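Local coordinates for peptidyl-prolyl cis-trans isomerase (Hirschia baltica, PDB 5EX2), which probably catalyses the cis-trans isomerisation of peptide bonds preceding proline, as cyclophilins do, and so would act as a folding helper in the periplasm, at residues 176-180 against 252-256; 122-126 against 235-240; 190-195 against 258-263. All blocks are in the same frame, centred on the assembly; numbering follows the deposited sequence. Where two conformers were deposited one is given.

Contact 1 (176-180 against 252-256); sequences DESRF and DVCSL
Neither segment is a regular helix or strand. D176 is extended and the chain bends through E177 and S178 into a short 3-10 turn at 179-180, while 252-256 make a turn at 253-255 with helical angles, closed by S255 N to D252 O at 2.9 Å. They meet at the surface with E177 and C254 in register, CA to CA 6.2 Å, and form a salt-bridge network of E177, R179 and D252 beside a disulfide. R179, with chi1 to chi3 all m, curls so that NH1 reaches D252 OD2 at 2.8 Å, nearly in the guanidinium plane, and E177 OE2 at 3.0 Å. NH1 thus lies between E177 OE2 and D252 OD2, themselves 4.6 Å apart, while NE and NH2 make further salt bridges to D182 and E130. D252 OD1 is held by T121. E177, chi1 and chi2 t, lays CD 3.3 Å from C254 CB; the disulfide to C152 ties this turn to the loop between strands 145-148 and 155-158. Water 1 bridges E177 OE2 (2.8 Å) and S255 OG (2.9 Å).

Contact 2 (122-126 against 235-240); sequences GFYNG and NDGPMF
This contact joins the tip of a beta hairpin, strands 119-124 and 127-132 of a sheet outside the eight-stranded cyclophilin barrel, to the loop that leads into helix 238-247. Residues 122-124 are extended; N125 (phi/psi 54/34) and G126 (82/-2) then form the hairpin's two-residue loop, a type I' beta turn. Across from them N235 and D236 lead to G237, the N-cap residue, and P238 starts the first helical turn. G126 and N235 are in register, CA to CA 6.4 Å.

One hydrogen bond links the segments: N235, chi1 m, points its side chain at the turn, and its OD1 accepts from G126 N at 2.7 Å. The side-chain carbonyl thus binds the hairpin's turn through a backbone amide, while N235 ND2 is taken by T259 OG1.

The apolar part is built on F123. Its CA-to-CB bond points toward 235-240, chi1 is m, and F240, chi1 t, comes in from the first helical turn to make a T-shaped pair: the edge of F240 meets the face of F123, centroids 5.1 Å apart and planes at 78°. The ring of F243, one turn on, also meets F240, and V253 and T259 touch F123. The same phenylalanine closes on the asparagine, F123 CB lying 3.3 Å from N235 CG, and F240 CZ lies over one face of its ring, 3.7 Å from F123 CE2.

Contact 3 (190-195 against 258-263); sequences RMLEGL and QTPSVV
What stands out here is that the end of barrel strand 187-191 and the corner after it meet the chain entering strand 261-264 without a direct backbone-to-backbone hydrogen bond: side chains and waters make the polar links. Segment 190-195 leaves barrel strand 187-191, turns a corner at L192 in a classic beta bulge, where L192 and E193 both face Y36, and passes G194, the N-cap of helix 195-198, whose phi of 111° suits a glycine. Segment 258-263 comes in extended and becomes strand 261-264, the edge of a separate three-stranded sheet. L192 and S261 are in register, CA to CA 5.6 Å.

R190, chi1 and chi2 t, reaches across with its guanidinium: NH1 donates to Q258 OE1 at 3.0 Å and NH2 to S261 OG at 2.9 Å, both near its plane. S261 OG in turn donates to T259 O at 2.8 Å. Q258 is used at both ends, for its NE2 donates to M191 O at 3.0 Å. At the other end of the contact E193 OE2 accepts from V263 N at 3.0 Å, and water 4 spans E193 OE1 (2.8 Å) and V263 O (2.7 Å). Water 3 accepts from R190 NH1 at 2.9 Å and donates to L192 O at 3.0 Å and T259 O at 3.2 Å. Apolar contact is slight, L192 CB to V263 CG2 at 4.3 Å, with V232 lying against L192. Q258 and E193 thus each serve a backbone group across the contact, while R190 ties together the side chains of Q258 and S261; its charge meets neutral acceptors here, so the join is polar and specific.

How the contacts relate
From the N terminus, the first halves come in the order 122-126, 176-180 and 190-195; their partners return as 235-240, 252-256 and 258-263. Contact 2 closes the longest loop, contact 1 the next and contact 3 the shortest, but each pair crosses instead of nesting. Contacts 1 and 2 touch where V253 CG2 lies 3.4 Å from F123 CE1. Contacts 2 and 3 approach closely at G126 O and R190 NE, 2.9 Å apart. Contacts 1 and 3 merely adjoin in sequence. Together they tie the part of the chain from helix 238-247 to strand 261-264 to the five-stranded sheet (contact 2), the loop after strand 171-174 (contact 1) and the end of barrel strand 187-191 (contact 3).

Contact 1 (176-180 against 252-256)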
# COMPACT_ATOMS: atom_id res chain seq x y z
N ASP A 176 4.69 -5.46 9.83
CA ASP A 176 4.64 -6.93 9.86
C ASP A 176 3.22 -7.37 9.56
O ASP A 176 2.25 -6.62 9.77
CB ASP A 176 5.10 -7.47 11.21
CG ASP A 176 5.24 -8.98 11.22
OD1 ASP A 176 6.16 -9.49 10.54
OD2 ASP A 176 4.44 -9.66 11.89
N GLU A 177 3.10 -8.58 9.04
CA GLU A 177 1.80 -9.16 8.70
C GLU A 177 0.86 -9.08 9.89
O GLU A 177 1.17 -9.55 10.98
CB GLU A 177 1.98 -10.61 8.26
CG GLU A 177 0.65 -11.36 8.04
CD GLU A 177 0.84 -12.82 7.66
OE1 GLU A 177 1.96 -13.34 7.87
OE2 GLU A 177 -0.12 -13.46 7.18
N SER A 178 -0.32 -8.52 9.64
CA SER A 178 -1.31 -8.30 10.70
C SER A 178 -2.72 -8.62 10.21
O SER A 178 -3.52 -7.71 9.97
CB SER A 178 -1.23 -6.86 11.18
OG SER A 178 0.07 -6.58 11.66
N ARG A 179 -3.02 -9.90 10.06
CA ARG A 179 -4.22 -10.31 9.34
C ARG A 179 -5.48 -10.07 10.15
O ARG A 179 -6.58 -10.07 9.60
CB ARG A 179 -4.14 -11.77 8.92
CG ARG A 179 -2.90 -12.10 8.10
CD ARG A 179 -2.79 -11.28 6.81
NE ARG A 179 -3.72 -11.77 5.80
CZ ARG A 179 -3.50 -12.84 5.05
NH1 ARG A 179 -2.38 -13.54 5.19
NH2 ARG A 179 -4.40 -13.22 4.15
N PHE A 180 -5.32 -9.83 11.46
CA PHE A 180 -6.45 -9.48 12.32
C PHE A 180 -7.04 -8.12 11.96
O PHE A 180 -8.14 -7.80 12.38
CB PHE A 180 -6.03 -9.51 13.79
CG PHE A 180 -4.75 -8.79 14.06
CD1 PHE A 180 -3.53 -9.45 13.98
CD2 PHE A 180 -4.76 -7.45 14.36
CE1 PHE A 180 -2.35 -8.77 14.21
CE2 PHE A 180 -3.59 -6.77 14.60
CZ PHE A 180 -2.37 -7.44 14.51
N ASP A 252 1.98 -18.11 1.65
CA ASP A 252 0.86 -17.20 1.50
C ASP A 252 1.41 -15.83 1.09
O ASP A 252 2.61 -15.56 1.24
CB ASP A 252 0.07 -17.11 2.80
CG ASP A 252 -1.26 -16.41 2.63
OD1 ASP A 252 -1.83 -16.49 1.52
OD2 ASP A 252 -1.73 -15.78 3.60
N VAL A 253 0.55 -14.97 0.57
CA VAL A 253 0.95 -13.69 0.02
C VAL A 253 1.77 -12.87 1.03
O VAL A 253 2.72 -12.21 0.67
CB VAL A 253 -0.30 -12.90 -0.45
CG1 VAL A 253 -1.16 -12.42 0.72
CG2 VAL A 253 0.09 -11.75 -1.32
N CYS A 254 1.43 -12.95 2.31
CA CYS A 254 2.14 -12.14 3.30
C CYS A 254 3.45 -12.77 3.78
O CYS A 254 4.21 -12.11 4.47
CB CYS A 254 1.23 -11.86 4.49
SG CYS A 254 -0.16 -10.76 4.10
N SER A 255 3.72 -14.01 3.40
CA SER A 255 4.99 -14.64 3.77
C SER A 255 6.04 -14.51 2.66
O SER A 255 7.22 -14.78 2.87
CB SER A 255 4.77 -16.11 4.12
OG SER A 255 4.13 -16.22 5.38
N LEU A 256 5.60 -14.06 1.49
CA LEU A 256 6.51 -13.71 0.41
C LEU A 256 7.05 -12.30 0.63
O LEU A 256 6.43 -11.50 1.33
CB LEU A 256 5.79 -13.78 -0.93
CG LEU A 256 5.43 -15.17 -1.42
CD1 LEU A 256 4.34 -15.09 -2.48
CD2 LEU A 256 6.66 -15.86 -1.99
O HOH W 1 1.36 -15.39 5.71
O HOH W 2 4.69 -12.77 7.66

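Contact 2 (122-126 against 235-240)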
# COMPACT_ATOMS: atom_id res chain seq x y z
N GLY A 122 -3.50 -13.72 -3.67
CA GLY A 122 -2.71 -13.59 -4.87
C GLY A 122 -2.34 -12.13 -5.01
O GLY A 122 -2.40 -11.37 -4.03
N PHE A 123 -1.92 -11.77 -6.20
CA PHE A 123 -1.43 -10.42 -6.47
C PHE A 123 -2.16 -9.78 -7.63
O PHE A 123 -2.48 -10.44 -8.62
CB PHE A 123 0.06 -10.43 -6.78
CG PHE A 123 0.94 -10.93 -5.66
CD1 PHE A 123 1.41 -10.07 -4.68
CD2 PHE A 123 1.31 -12.26 -5.61
CE1 PHE A 123 2.25 -10.54 -3.66
CE2 PHE A 123 2.14 -12.74 -4.60
CZ PHE A 123 2.61 -11.87 -3.63
N TYR A 124 -2.35 -8.47 -7.52
CA TYR A 124 -2.84 -7.68 -8.63
C TYR A 124 -2.08 -6.37 -8.62
O TYR A 124 -2.13 -5.64 -7.62
CB TYR A 124 -4.34 -7.41 -8.53
CG TYR A 124 -4.82 -6.40 -9.54
CD1 TYR A 124 -4.94 -6.72 -10.88
CD2 TYR A 124 -5.15 -5.12 -9.16
CE1 TYR A 124 -5.37 -5.79 -11.80
CE2 TYR A 124 -5.58 -4.17 -10.07
CZ TYR A 124 -5.69 -4.51 -11.38
OH TYR A 124 -6.12 -3.57 -12.30
N ASN A 125 -1.40 -6.06 -9.71
CA ASN A 125 -0.64 -4.81 -9.82
C ASN A 125 0.31 -4.62 -8.67
O ASN A 125 0.57 -3.49 -8.24
CB ASN A 125 -1.62 -3.64 -9.92
CG ASN A 125 -2.02 -3.35 -11.33
OD1 ASN A 125 -1.72 -4.12 -12.24
ND2 ASN A 125 -2.68 -2.22 -11.54
N GLY A 126 0.86 -5.72 -8.18
CA GLY A 126 1.84 -5.66 -7.11
C GLY A 126 1.24 -5.53 -5.73
O GLY A 126 1.98 -5.49 -4.74
N ASN A 235 2.88 -9.07 -12.04
CA ASN A 235 2.69 -10.35 -11.40
C ASN A 235 2.37 -11.42 -12.42
O ASN A 235 2.67 -12.57 -12.19
CB ASN A 235 1.59 -10.26 -10.35
CG ASN A 235 1.89 -9.22 -9.27
OD1 ASN A 235 1.18 -8.22 -9.16
ND2 ASN A 235 2.90 -9.46 -8.46
N ASP A 236 1.81 -11.01 -13.56
CA ASP A 236 1.40 -11.96 -14.60
C ASP A 236 2.49 -12.17 -15.65
O ASP A 236 2.25 -12.79 -16.69
CB ASP A 236 0.10 -11.49 -15.27
CG ASP A 236 0.20 -10.11 -15.92
OD1 ASP A 236 1.17 -9.36 -15.68
OD2 ASP A 236 -0.73 -9.76 -16.69
N GLY A 237 3.69 -11.67 -15.37
CA GLY A 237 4.81 -11.84 -16.28
C GLY A 237 5.75 -12.93 -15.82
O GLY A 237 5.64 -13.46 -14.70
N PRO A 238 6.72 -13.28 -16.67
CA PRO A 238 7.58 -14.43 -16.38
C PRO A 238 8.62 -14.17 -15.30
O PRO A 238 9.01 -15.08 -14.60
CB PRO A 238 8.26 -14.71 -17.71
CG PRO A 238 8.20 -13.45 -18.46
CD PRO A 238 6.91 -12.79 -18.04
N MET A 239 9.08 -12.94 -15.15
CA MET A 239 10.02 -12.69 -14.07
C MET A 239 9.37 -12.94 -12.72
O MET A 239 10.00 -13.44 -11.79
CB MET A 239 10.57 -11.27 -14.15
CG MET A 239 11.52 -11.10 -15.29
SD MET A 239 12.20 -9.45 -15.48
CE MET A 239 13.28 -9.37 -14.05
N PHE A 240 8.09 -12.59 -12.60
CA PHE A 240 7.43 -12.83 -11.33
C PHE A 240 7.23 -14.34 -11.12
O PHE A 240 7.30 -14.81 -10.00
CB PHE A 240 6.11 -12.10 -11.23
CG PHE A 240 5.58 -12.06 -9.81
CD1 PHE A 240 6.21 -11.28 -8.85
CD2 PHE A 240 4.49 -12.82 -9.43
CE1 PHE A 240 5.77 -11.24 -7.55
CE2 PHE A 240 4.04 -12.78 -8.12
CZ PHE A 240 4.68 -11.99 -7.19

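Contact 3 (190-195 against 258-263)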
# COMPACT_ATOMS: atom_id res chain seq x y z
N ARG A 190 0.61 0.89 -0.74
CA ARG A 190 1.70 -0.01 -0.48
C ARG A 190 3.03 0.71 -0.59
O ARG A 190 3.20 1.50 -1.51
CB ARG A 190 1.63 -1.18 -1.46
CG ARG A 190 2.64 -2.22 -1.19
CD ARG A 190 2.49 -3.35 -2.15
NE ARG A 190 2.97 -3.07 -3.50
CZ ARG A 190 4.24 -3.15 -3.87
NH1 ARG A 190 5.18 -3.44 -2.98
NH2 ARG A 190 4.57 -2.96 -5.14
N MET A 191 3.96 0.41 0.31
CA MET A 191 5.30 1.00 0.28
C MET A 191 6.16 0.30 -0.75
O MET A 191 6.63 -0.81 -0.51
CB MET A 191 5.95 0.92 1.66
CG MET A 191 5.18 1.70 2.72
SD MET A 191 5.92 1.65 4.36
CE MET A 191 5.11 0.24 5.08
N LEU A 192 6.33 0.93 -1.90
CA LEU A 192 7.20 0.41 -2.95
C LEU A 192 8.64 0.31 -2.47
O LEU A 192 9.35 -0.65 -2.75
CB LEU A 192 7.13 1.30 -4.18
CG LEU A 192 5.76 1.52 -4.79
CD1 LEU A 192 5.90 2.26 -6.11
CD2 LEU A 192 5.04 0.19 -5.01
N GLU A 193 9.06 1.36 -1.77
CA GLU A 193 10.36 1.43 -1.14
C GLU A 193 10.11 2.09 0.20
O GLU A 193 9.22 2.94 0.31
CB GLU A 193 11.38 2.22 -1.98
CG GLU A 193 12.03 1.40 -3.07
CD GLU A 193 13.15 2.13 -3.81
OE1 GLU A 193 13.61 3.20 -3.34
OE2 GLU A 193 13.58 1.63 -4.88
N GLY A 194 10.84 1.67 1.21
CA GLY A 194 10.74 2.26 2.52
C GLY A 194 10.11 1.40 3.61
O GLY A 194 9.93 1.87 4.71
N LEU A 195 9.78 0.15 3.32
CA LEU A 195 9.36 -0.74 4.39
C LEU A 195 10.42 -0.79 5.48
O LEU A 195 10.09 -0.80 6.67
CB LEU A 195 9.07 -2.13 3.86
CG LEU A 195 8.75 -3.21 4.92
CD1 LEU A 195 7.61 -2.80 5.82
CD2 LEU A 195 8.42 -4.54 4.26
N GLN A 258 7.54 -8.49 -0.78
CA GLN A 258 6.67 -7.71 -1.63
C GLN A 258 7.05 -7.93 -3.09
O GLN A 258 8.18 -8.31 -3.40
CB GLN A 258 6.77 -6.24 -1.31
CG GLN A 258 6.36 -5.89 0.09
CD GLN A 258 6.02 -4.43 0.19
OE1 GLN A 258 4.87 -4.04 -0.05
NE2 GLN A 258 7.01 -3.62 0.50
N THR A 259 6.11 -7.66 -3.97
CA THR A 259 6.37 -7.69 -5.40
C THR A 259 7.55 -6.79 -5.68
O THR A 259 7.55 -5.66 -5.26
CB THR A 259 5.16 -7.21 -6.19
OG1 THR A 259 4.07 -8.13 -6.01
CG2 THR A 259 5.49 -7.11 -7.68
N PRO A 260 8.57 -7.30 -6.40
CA PRO A 260 9.71 -6.43 -6.66
C PRO A 260 9.29 -5.11 -7.26
O PRO A 260 8.55 -5.04 -8.23
CB PRO A 260 10.54 -7.26 -7.64
CG PRO A 260 10.30 -8.67 -7.19
CD PRO A 260 8.83 -8.67 -6.86
N SER A 261 9.82 -4.04 -6.68
CA SER A 261 9.50 -2.68 -7.07
C SER A 261 10.76 -1.83 -7.00
O SER A 261 11.65 -2.10 -6.20
CB SER A 261 8.41 -2.10 -6.16
OG SER A 261 7.28 -2.96 -6.11
N VAL A 262 10.83 -0.82 -7.84
CA VAL A 262 12.00 0.05 -7.88
C VAL A 262 11.58 1.48 -8.12
O VAL A 262 10.64 1.75 -8.87
CB VAL A 262 12.98 -0.38 -9.00
CG1 VAL A 262 13.59 -1.73 -8.68
CG2 VAL A 262 12.27 -0.43 -10.35
N VAL A 263 12.27 2.40 -7.46
CA VAL A 263 12.04 3.82 -7.62
C VAL A 263 13.36 4.46 -8.02
O VAL A 263 14.39 4.24 -7.38
CB VAL A 263 11.51 4.46 -6.33
CG1 VAL A 263 11.26 5.95 -6.55
CG2 VAL A 263 10.24 3.76 -5.84
O HOH W 3 8.11 -3.38 -3.06
O HOH W 4 15.14 4.98 -4.88